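Local structure of restriction endonuclease (Mycobacterium sp., 4F0Q) at residues A[105-109]-A[110-114]; A[239-243]-A[244-248]. The protein is a tetrameric, modification-dependent restriction endonuclease that cleaves DNA in a manner dependent on cytosine methylation. All coordinates share one frame; numbering follows the deposited sequence.

Contact 1: residues A[105-109]-A[110-114]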
ATOM      1  N   PHE A 105      11.688 -20.655  -8.968  1.00 21.91           N
ATOM      2  CA  PHE A 105      12.046 -19.934 -10.183  1.00 16.23           C
ATOM      3  C   PHE A 105      10.925 -19.020 -10.661  1.00 17.34           C
ATOM      4  O   PHE A 105       9.829 -19.477 -10.984  1.00 20.55           O
ATOM      5  CB  PHE A 105      12.431 -20.909 -11.295  1.00 16.14           C
ATOM      6  CG  PHE A 105      13.829 -21.442 -11.175  1.00 21.01           C
ATOM      7  CD1 PHE A 105      14.109 -22.513 -10.344  1.00 16.61           C
ATOM      8  CD2 PHE A 105      14.865 -20.873 -11.898  1.00 17.48           C
ATOM      9  CE1 PHE A 105      15.395 -23.005 -10.233  1.00 18.60           C
ATOM     10  CE2 PHE A 105      16.152 -21.360 -11.794  1.00 16.29           C
ATOM     11  CZ  PHE A 105      16.417 -22.428 -10.960  1.00 19.69           C
ATOM     12  N   ASP A 106      11.212 -17.723 -10.699  1.00 17.03           N
ATOM     13  CA  ASP A 106      10.282 -16.744 -11.244  1.00 20.71           C
ATOM     14  C   ASP A 106      11.005 -15.897 -12.285  1.00 20.08           C
ATOM     15  O   ASP A 106      11.328 -14.734 -12.041  1.00 19.89           O
ATOM     16  CB  ASP A 106       9.716 -15.859 -10.134  1.00 20.10           C
ATOM     17  CG  ASP A 106       8.659 -14.899 -10.637  1.00 24.78           C
ATOM     18  OD1 ASP A 106       7.992 -15.218 -11.645  1.00 29.51           O
ATOM     19  OD2 ASP A 106       8.493 -13.823 -10.026  1.00 28.73           O
ATOM     20  N   LEU A 107      11.259 -16.493 -13.445  1.00 15.69           N
ATOM     21  CA  LEU A 107      12.057 -15.851 -14.482  1.00 16.11           C
ATOM     22  C   LEU A 107      11.305 -14.732 -15.200  1.00 20.19           C
ATOM     23  O   LEU A 107      11.908 -13.925 -15.907  1.00 21.03           O
ATOM     24  CB  LEU A 107      12.559 -16.891 -15.486  1.00 25.12           C
ATOM     25  CG  LEU A 107      13.393 -18.032 -14.896  1.00 20.66           C
ATOM     26  CD1 LEU A 107      13.888 -18.961 -15.994  1.00 19.03           C
ATOM     27  CD2 LEU A 107      14.559 -17.489 -14.084  1.00 14.00           C
ATOM     28  N   ASP A 108       9.989 -14.688 -15.017  1.00 18.87           N
ATOM     29  CA  ASP A 108       9.177 -13.622 -15.595  1.00 17.28           C
ATOM     30  C   ASP A 108       9.424 -12.297 -14.883  1.00 15.11           C
ATOM     31  O   ASP A 108       9.259 -11.227 -15.467  1.00 16.97           O
ATOM     32  CB  ASP A 108       7.692 -13.981 -15.540  1.00 20.23           C
ATOM     33  CG  ASP A 108       7.293 -14.970 -16.616  1.00 19.81           C
ATOM     34  OD1 ASP A 108       8.186 -15.652 -17.158  1.00 19.33           O
ATOM     35  OD2 ASP A 108       6.087 -15.061 -16.922  1.00 22.57           O
ATOM     36  N   HIS A 109       9.820 -12.376 -13.616  1.00 15.43           N
ATOM     37  CA  HIS A 109      10.124 -11.183 -12.836  1.00 17.56           C
ATOM     38  C   HIS A 109      11.593 -11.151 -12.424  1.00 18.47           C
ATOM     39  O   HIS A 109      11.987 -10.378 -11.551  1.00 22.18           O
ATOM     40  CB  HIS A 109       9.220 -11.096 -11.606  1.00 20.93           C
ATOM     41  CG  HIS A 109       7.761 -11.041 -11.934  1.00 19.41           C
ATOM     42  ND1 HIS A 109       6.993 -12.172 -12.102  1.00 18.55           N
ATOM     43  CD2 HIS A 109       6.931  -9.989 -12.133  1.00 19.64           C
ATOM     44  CE1 HIS A 109       5.752 -11.821 -12.386  1.00 21.97           C
ATOM     45  NE2 HIS A 109       5.688 -10.502 -12.412  1.00 19.54           N
ATOM     46  N   GLY A 110      12.392 -12.003 -13.058  1.00 17.08           N
ATOM     47  CA  GLY A 110      13.831 -12.004 -12.868  1.00 16.08           C
ATOM     48  C   GLY A 110      14.308 -12.295 -11.459  1.00 18.23           C
ATOM     49  O   GLY A 110      15.365 -11.818 -11.050  1.00 17.14           O
ATOM     50  N   HIS A 111      13.536 -13.076 -10.711  1.00 17.43           N
ATOM     51  CA  HIS A 111      13.945 -13.459  -9.364  1.00 18.48           C
ATOM     52  C   HIS A 111      13.989 -14.971  -9.186  1.00 20.10           C
ATOM     53  O   HIS A 111      13.107 -15.690  -9.657  1.00 18.54           O
ATOM     54  CB  HIS A 111      13.026 -12.838  -8.309  1.00 25.42           C
ATOM     55  CG  HIS A 111      13.397 -13.201  -6.905  1.00 28.50           C
ATOM     56  ND1 HIS A 111      12.900 -14.318  -6.268  1.00 29.54           N
ATOM     57  CD2 HIS A 111      14.225 -12.600  -6.017  1.00 27.78           C
ATOM     58  CE1 HIS A 111      13.402 -14.388  -5.048  1.00 25.53           C
ATOM     59  NE2 HIS A 111      14.208 -13.356  -4.870  1.00 26.03           N
ATOM     60  N   VAL A 112      15.027 -15.448  -8.507  1.00 20.35           N
ATOM     61  CA  VAL A 112      15.146 -16.867  -8.193  1.00 21.48           C
ATOM     62  C   VAL A 112      15.556 -17.072  -6.737  1.00 20.32           C
ATOM     63  O   VAL A 112      16.594 -16.574  -6.300  1.00 17.66           O
ATOM     64  CB  VAL A 112      16.168 -17.577  -9.109  1.00 17.42           C
ATOM     65  CG1 VAL A 112      16.364 -19.019  -8.662  1.00 17.98           C
ATOM     66  CG2 VAL A 112      15.718 -17.526 -10.559  1.00 13.67           C
ATOM     67  N   ARG A 113      14.729 -17.796  -5.992  1.00 15.94           N
ATOM     68  CA  ARG A 113      15.051 -18.165  -4.620  1.00 16.77           C
ATOM     69  C   ARG A 113      15.809 -19.484  -4.625  1.00 17.41           C
ATOM     70  O   ARG A 113      15.259 -20.520  -4.998  1.00 19.38           O
ATOM     71  CB  ARG A 113      13.774 -18.297  -3.790  1.00 20.21           C
ATOM     72  CG  ARG A 113      14.003 -18.747  -2.355  1.00 23.64           C
ATOM     73  CD  ARG A 113      14.724 -17.682  -1.544  1.00 23.01           C
ATOM     74  NE  ARG A 113      14.009 -16.408  -1.558  1.00 37.27           N
ATOM     75  CZ  ARG A 113      13.006 -16.102  -0.741  1.00 37.46           C
ATOM     76  NH1 ARG A 113      12.590 -16.979   0.163  1.00 37.06           N
ATOM     77  NH2 ARG A 113      12.416 -14.917  -0.827  1.00 38.59           N
ATOM     78  N   TYR A 114      17.074 -19.444  -4.215  1.00 18.41           N
ATOM     79  CA  TYR A 114      17.922 -20.631  -4.279  1.00 16.69           C
ATOM     80  C   TYR A 114      18.503 -21.016  -2.921  1.00 14.77           C
ATOM     81  O   TYR A 114      19.057 -20.179  -2.214  1.00 14.60           O
ATOM     82  CB  TYR A 114      19.046 -20.430  -5.298  1.00 15.41           C
ATOM     83  CG  TYR A 114      19.944 -21.634  -5.450  1.00 14.50           C
ATOM     84  CD1 TYR A 114      19.523 -22.750  -6.160  1.00 15.34           C
ATOM     85  CD2 TYR A 114      21.213 -21.656  -4.886  1.00 16.09           C
ATOM     86  CE1 TYR A 114      20.337 -23.856  -6.300  1.00 17.01           C
ATOM     87  CE2 TYR A 114      22.035 -22.757  -5.022  1.00 16.87           C
ATOM     88  CZ  TYR A 114      21.592 -23.854  -5.732  1.00 13.96           C
ATOM     89  OH  TYR A 114      22.404 -24.955  -5.872  1.00 19.77           O
TER

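Contact 2: residues A[239-243]-A[244-248]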
ATOM      1  N   ARG A 239      33.672  -6.849 -22.381  1.00 21.07           N
ATOM      2  CA  ARG A 239      33.428  -6.486 -23.776  1.00 23.10           C
ATOM      3  C   ARG A 239      32.279  -7.270 -24.412  1.00 26.45           C
ATOM      4  O   ARG A 239      31.658  -6.804 -25.367  1.00 27.01           O
ATOM      5  CB  ARG A 239      34.705  -6.623 -24.611  1.00 24.97           C
ATOM      6  CG  ARG A 239      35.364  -7.989 -24.549  1.00 27.73           C
ATOM      7  CD  ARG A 239      36.684  -7.980 -25.303  1.00 32.02           C
ATOM      8  NE  ARG A 239      37.371  -9.267 -25.238  1.00 39.25           N
ATOM      9  CZ  ARG A 239      38.575  -9.496 -25.753  1.00 34.70           C
ATOM     10  NH1 ARG A 239      39.229  -8.522 -26.372  1.00 40.17           N
ATOM     11  NH2 ARG A 239      39.127 -10.697 -25.650  1.00 27.91           N
ATOM     12  N   HIS A 240      31.996  -8.454 -23.878  1.00 26.04           N
ATOM     13  CA  HIS A 240      30.897  -9.272 -24.382  1.00 20.61           C
ATOM     14  C   HIS A 240      29.858  -9.525 -23.296  1.00 19.91           C
ATOM     15  O   HIS A 240      29.041 -10.441 -23.400  1.00 17.00           O
ATOM     16  CB  HIS A 240      31.422 -10.598 -24.935  1.00 20.78           C
ATOM     17  CG  HIS A 240      32.442 -10.436 -26.019  1.00 22.34           C
ATOM     18  ND1 HIS A 240      32.154  -9.845 -27.230  1.00 21.44           N
ATOM     19  CD2 HIS A 240      33.749 -10.788 -26.073  1.00 22.28           C
ATOM     20  CE1 HIS A 240      33.240  -9.839 -27.983  1.00 24.61           C
ATOM     21  NE2 HIS A 240      34.221 -10.406 -27.304  1.00 24.11           N
ATOM     22  N   ALA A 241      29.896  -8.700 -22.254  1.00 17.60           N
ATOM     23  CA  ALA A 241      28.969  -8.817 -21.136  1.00 16.07           C
ATOM     24  C   ALA A 241      27.711  -7.993 -21.395  1.00 16.75           C
ATOM     25  O   ALA A 241      27.750  -7.022 -22.150  1.00 18.78           O
ATOM     26  CB  ALA A 241      29.649  -8.367 -19.849  1.00 16.20           C
ATOM     27  N   PRO A 242      26.582  -8.387 -20.781  1.00 17.30           N
ATOM     28  CA  PRO A 242      25.341  -7.615 -20.897  1.00 17.71           C
ATOM     29  C   PRO A 242      25.502  -6.200 -20.349  1.00 18.17           C
ATOM     30  O   PRO A 242      26.289  -5.988 -19.427  1.00 19.72           O
ATOM     31  CB  PRO A 242      24.361  -8.401 -20.021  1.00 17.04           C
ATOM     32  CG  PRO A 242      24.891  -9.790 -20.018  1.00 18.11           C
ATOM     33  CD  PRO A 242      26.380  -9.645 -20.040  1.00 14.33           C
ATOM     34  N   GLU A 243      24.766  -5.250 -20.917  1.00 17.55           N
ATOM     35  CA  GLU A 243      24.823  -3.862 -20.468  1.00 18.56           C
ATOM     36  C   GLU A 243      24.369  -3.723 -19.018  1.00 16.77           C
ATOM     37  O   GLU A 243      24.865  -2.870 -18.282  1.00 21.20           O
ATOM     38  CB  GLU A 243      23.966  -2.971 -21.371  1.00 15.97           C
ATOM     39  CG  GLU A 243      24.454  -2.867 -22.809  1.00 26.77           C
ATOM     40  CD  GLU A 243      25.625  -1.911 -22.972  1.00 32.02           C
ATOM     41  OE1 GLU A 243      26.134  -1.401 -21.951  1.00 33.37           O
ATOM     42  OE2 GLU A 243      26.034  -1.666 -24.127  1.00 41.93           O
ATOM     43  N   SER A 244      23.424  -4.568 -18.617  1.00 20.07           N
ATOM     44  CA  SER A 244      22.893  -4.548 -17.258  1.00 18.64           C
ATOM     45  C   SER A 244      23.964  -4.907 -16.234  1.00 17.60           C
ATOM     46  O   SER A 244      24.038  -4.306 -15.159  1.00 15.64           O
ATOM     47  CB  SER A 244      21.708  -5.510 -17.136  1.00 20.31           C
ATOM     48  OG  SER A 244      22.085  -6.831 -17.484  1.00 15.07           O
ATOM     49  N   TRP A 245      24.797  -5.885 -16.575  1.00 17.54           N
ATOM     50  CA  TRP A 245      25.863  -6.319 -15.681  1.00 18.69           C
ATOM     51  C   TRP A 245      26.946  -5.252 -15.578  1.00 15.70           C
ATOM     52  O   TRP A 245      27.550  -5.071 -14.524  1.00 17.11           O
ATOM     53  CB  TRP A 245      26.469  -7.643 -16.149  1.00 12.24           C
ATOM     54  CG  TRP A 245      27.347  -8.274 -15.115  1.00 13.47           C
ATOM     55  CD1 TRP A 245      28.672  -8.030 -14.904  1.00 16.08           C
ATOM     56  CD2 TRP A 245      26.959  -9.249 -14.141  1.00 12.72           C
ATOM     57  NE1 TRP A 245      29.135  -8.796 -13.862  1.00 15.61           N
ATOM     58  CE2 TRP A 245      28.102  -9.554 -13.376  1.00 16.72           C
ATOM     59  CE3 TRP A 245      25.757  -9.897 -13.844  1.00 12.41           C
ATOM     60  CZ2 TRP A 245      28.078 -10.477 -12.333  1.00 16.15           C
ATOM     61  CZ3 TRP A 245      25.735 -10.814 -12.810  1.00 13.55           C
ATOM     62  CH2 TRP A 245      26.887 -11.093 -12.065  1.00 14.47           C
ATOM     63  N   ILE A 246      27.186  -4.553 -16.682  1.00 18.51           N
ATOM     64  CA  ILE A 246      28.131  -3.442 -16.699  1.00 16.66           C
ATOM     65  C   ILE A 246      27.620  -2.315 -15.806  1.00 13.25           C
ATOM     66  O   ILE A 246      28.376  -1.731 -15.019  1.00 18.16           O
ATOM     67  CB  ILE A 246      28.350  -2.919 -18.131  1.00 17.97           C
ATOM     68  CG1 ILE A 246      28.903  -4.034 -19.022  1.00 19.76           C
ATOM     69  CG2 ILE A 246      29.285  -1.720 -18.132  1.00 18.88           C
ATOM     70  CD1 ILE A 246      29.092  -3.629 -20.468  1.00 21.53           C
ATOM     71  N   ARG A 247      26.327  -2.025 -15.925  1.00 14.30           N
ATOM     72  CA  ARG A 247      25.690  -1.007 -15.098  1.00 15.45           C
ATOM     73  C   ARG A 247      25.760  -1.379 -13.621  1.00 14.60           C
ATOM     74  O   ARG A 247      25.973  -0.518 -12.772  1.00 14.58           O
ATOM     75  CB  ARG A 247      24.231  -0.792 -15.509  1.00 17.16           C
ATOM     76  CG  ARG A 247      23.530   0.265 -14.667  1.00 14.87           C
ATOM     77  CD  ARG A 247      22.023   0.243 -14.838  1.00 15.05           C
ATOM     78  NE  ARG A 247      21.368   1.028 -13.794  1.00 18.52           N
ATOM     79  CZ  ARG A 247      20.053   1.179 -13.679  1.00 19.14           C
ATOM     80  NH1 ARG A 247      19.237   0.600 -14.549  1.00 21.85           N
ATOM     81  NH2 ARG A 247      19.554   1.911 -12.693  1.00 21.73           N
ATOM     82  N   TRP A 248      25.577  -2.661 -13.316  1.00 16.52           N
ATOM     83  CA  TRP A 248      25.693  -3.116 -11.935  1.00 13.89           C
ATOM     84  C   TRP A 248      27.121  -2.972 -11.425  1.00 15.55           C
ATOM     85  O   TRP A 248      27.342  -2.544 -10.291  1.00 18.87           O
ATOM     86  CB  TRP A 248      25.239  -4.566 -11.778  1.00 14.59           C
ATOM     87  CG  TRP A 248      25.581  -5.113 -10.425  1.00 16.04           C
ATOM     88  CD1 TRP A 248      24.894  -4.909  -9.264  1.00 14.26           C
ATOM     89  CD2 TRP A 248      26.707  -5.930 -10.088  1.00 15.22           C
ATOM     90  NE1 TRP A 248      25.518  -5.557  -8.226  1.00 18.42           N
ATOM     91  CE2 TRP A 248      26.633  -6.192  -8.706  1.00 17.58           C
ATOM     92  CE3 TRP A 248      27.767  -6.472 -10.821  1.00 14.53           C
ATOM     93  CZ2 TRP A 248      27.578  -6.971  -8.042  1.00 15.69           C
ATOM     94  CZ3 TRP A 248      28.706  -7.244 -10.159  1.00 13.25           C
ATOM     95  CH2 TRP A 248      28.604  -7.487  -8.784  1.00 13.29           C
TER

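Contact 1: residues A[105-109]-A[110-114]
Phe105 and Val112 carry the apolar part of this tight hairpin, facing each other as an antiparallel non-hydrogen-bonded pair. Val112 CG1 sits over one face of the Phe105 ring, 4.0 Å from its centroid and 13° off the ring normal, a CH-pi contact. The other methyl, Val112 CG2, bridges two residues: it lies 3.7 Å from Phe105 CD2 and also 3.7 Å from Leu107 CD2. Leu107 reaches this cluster with the end of its chain, although its CB points away from the opposite strand.

Backbone bonds close the turn. The next pair, Asp106 with His111, is hydrogen-bonded both ways: Asp106 N donates to His111 O at 3.0 Å, and His111 N donates to Asp106 O at 3.1 Å. Asp106 O accepts a second N-H donor, His109 N (3.2 Å), closing a type I turn from Asp106 to His109. Gly110, at positive phi (62°), and His111 both face Asp106, forming a G1 beta bulge.

Among the polar side chains, the His109 ring offers ND1 at its edge to Asp106 OD1, a weak but straight bond of 3.2 Å. The Asp106 carboxylate owes this place to its first torsion: chi1 of -175° turns CG opposite the backbone N and sets OD1 in the plane of the His109 ring. His111 NE2 is hydrogen-bonded to Asp207 OD1.

Strand 111-115 also pairs with strand 200-210, where Val210 packs on Val112 and Leu107; strand 156-166 covers the same cluster through Leu158 and Arg160.

Contact 2: residues A[239-243]-A[244-248]
Pro242 and Ile246 mark a local contact at the start of helix 243-251, where the loop after helix 222-227 turns into the first helical turn. Pro242 is the N-cap, and its backbone carbonyl does the work. Pro242 O accepts Ile246 N at 3.2 Å in a well-formed bond (156° at the hydrogen), whereas its bond from Trp245 N, also 3.2 Å, is weak and bent. One residue on, Glu243 O takes Arg247 N at 2.9 Å.

Side chains close in round this first turn. Ile246 CG1, anti to its own carbonyl carbon (chi1 -60°), lies 3.3 Å from Pro242 O, and Ile246 CD1 comes 4.0 Å from Glu243 OE1; the two side chains run alongside each other in the same direction. Ser244 OG packs 3.8 Å from Pro242 CB while it is hydrogen-bonded to the carbonyl of Ser212.

Trp248 CE3 stands 4.0 Å above one face of the Trp245 ring, offset toward its rim; Trp245 also meets Trp223 of helix 222-227 edge-to-face, and Trp245 and Trp248 both touch Ile183 of strand 175-193. The extended Arg247 instead reaches a salt bridge with Glu321 of the second subunit. The whole is a helix N-terminus with proline at the N-cap, where the main chain supplies the first i to i+4 bond.

Overall arrangement
Contact 1 precedes contact 2 along the chain, and both belong to the AspBHI-type N-terminal part of the protein. Their centres are 19 Å apart and their nearest atoms about 11 Å, so they do not touch. The hairpin lies about 4 Å from the centre of the chain, the helix start about 23 Å from it. Strand 200-210, paired with 111-115, also pairs with 175-193, on which the tryptophans of contact 2 pack. Neither includes the magnesium site of Asp334, Gln355 and Ala356, yet each has a salt-bridge partner in the endonuclease part: Arg113 of contact 1 pairs with Glu314 of the same chain, while the corresponding link of contact 2, to Glu321, crosses the subunit boundary.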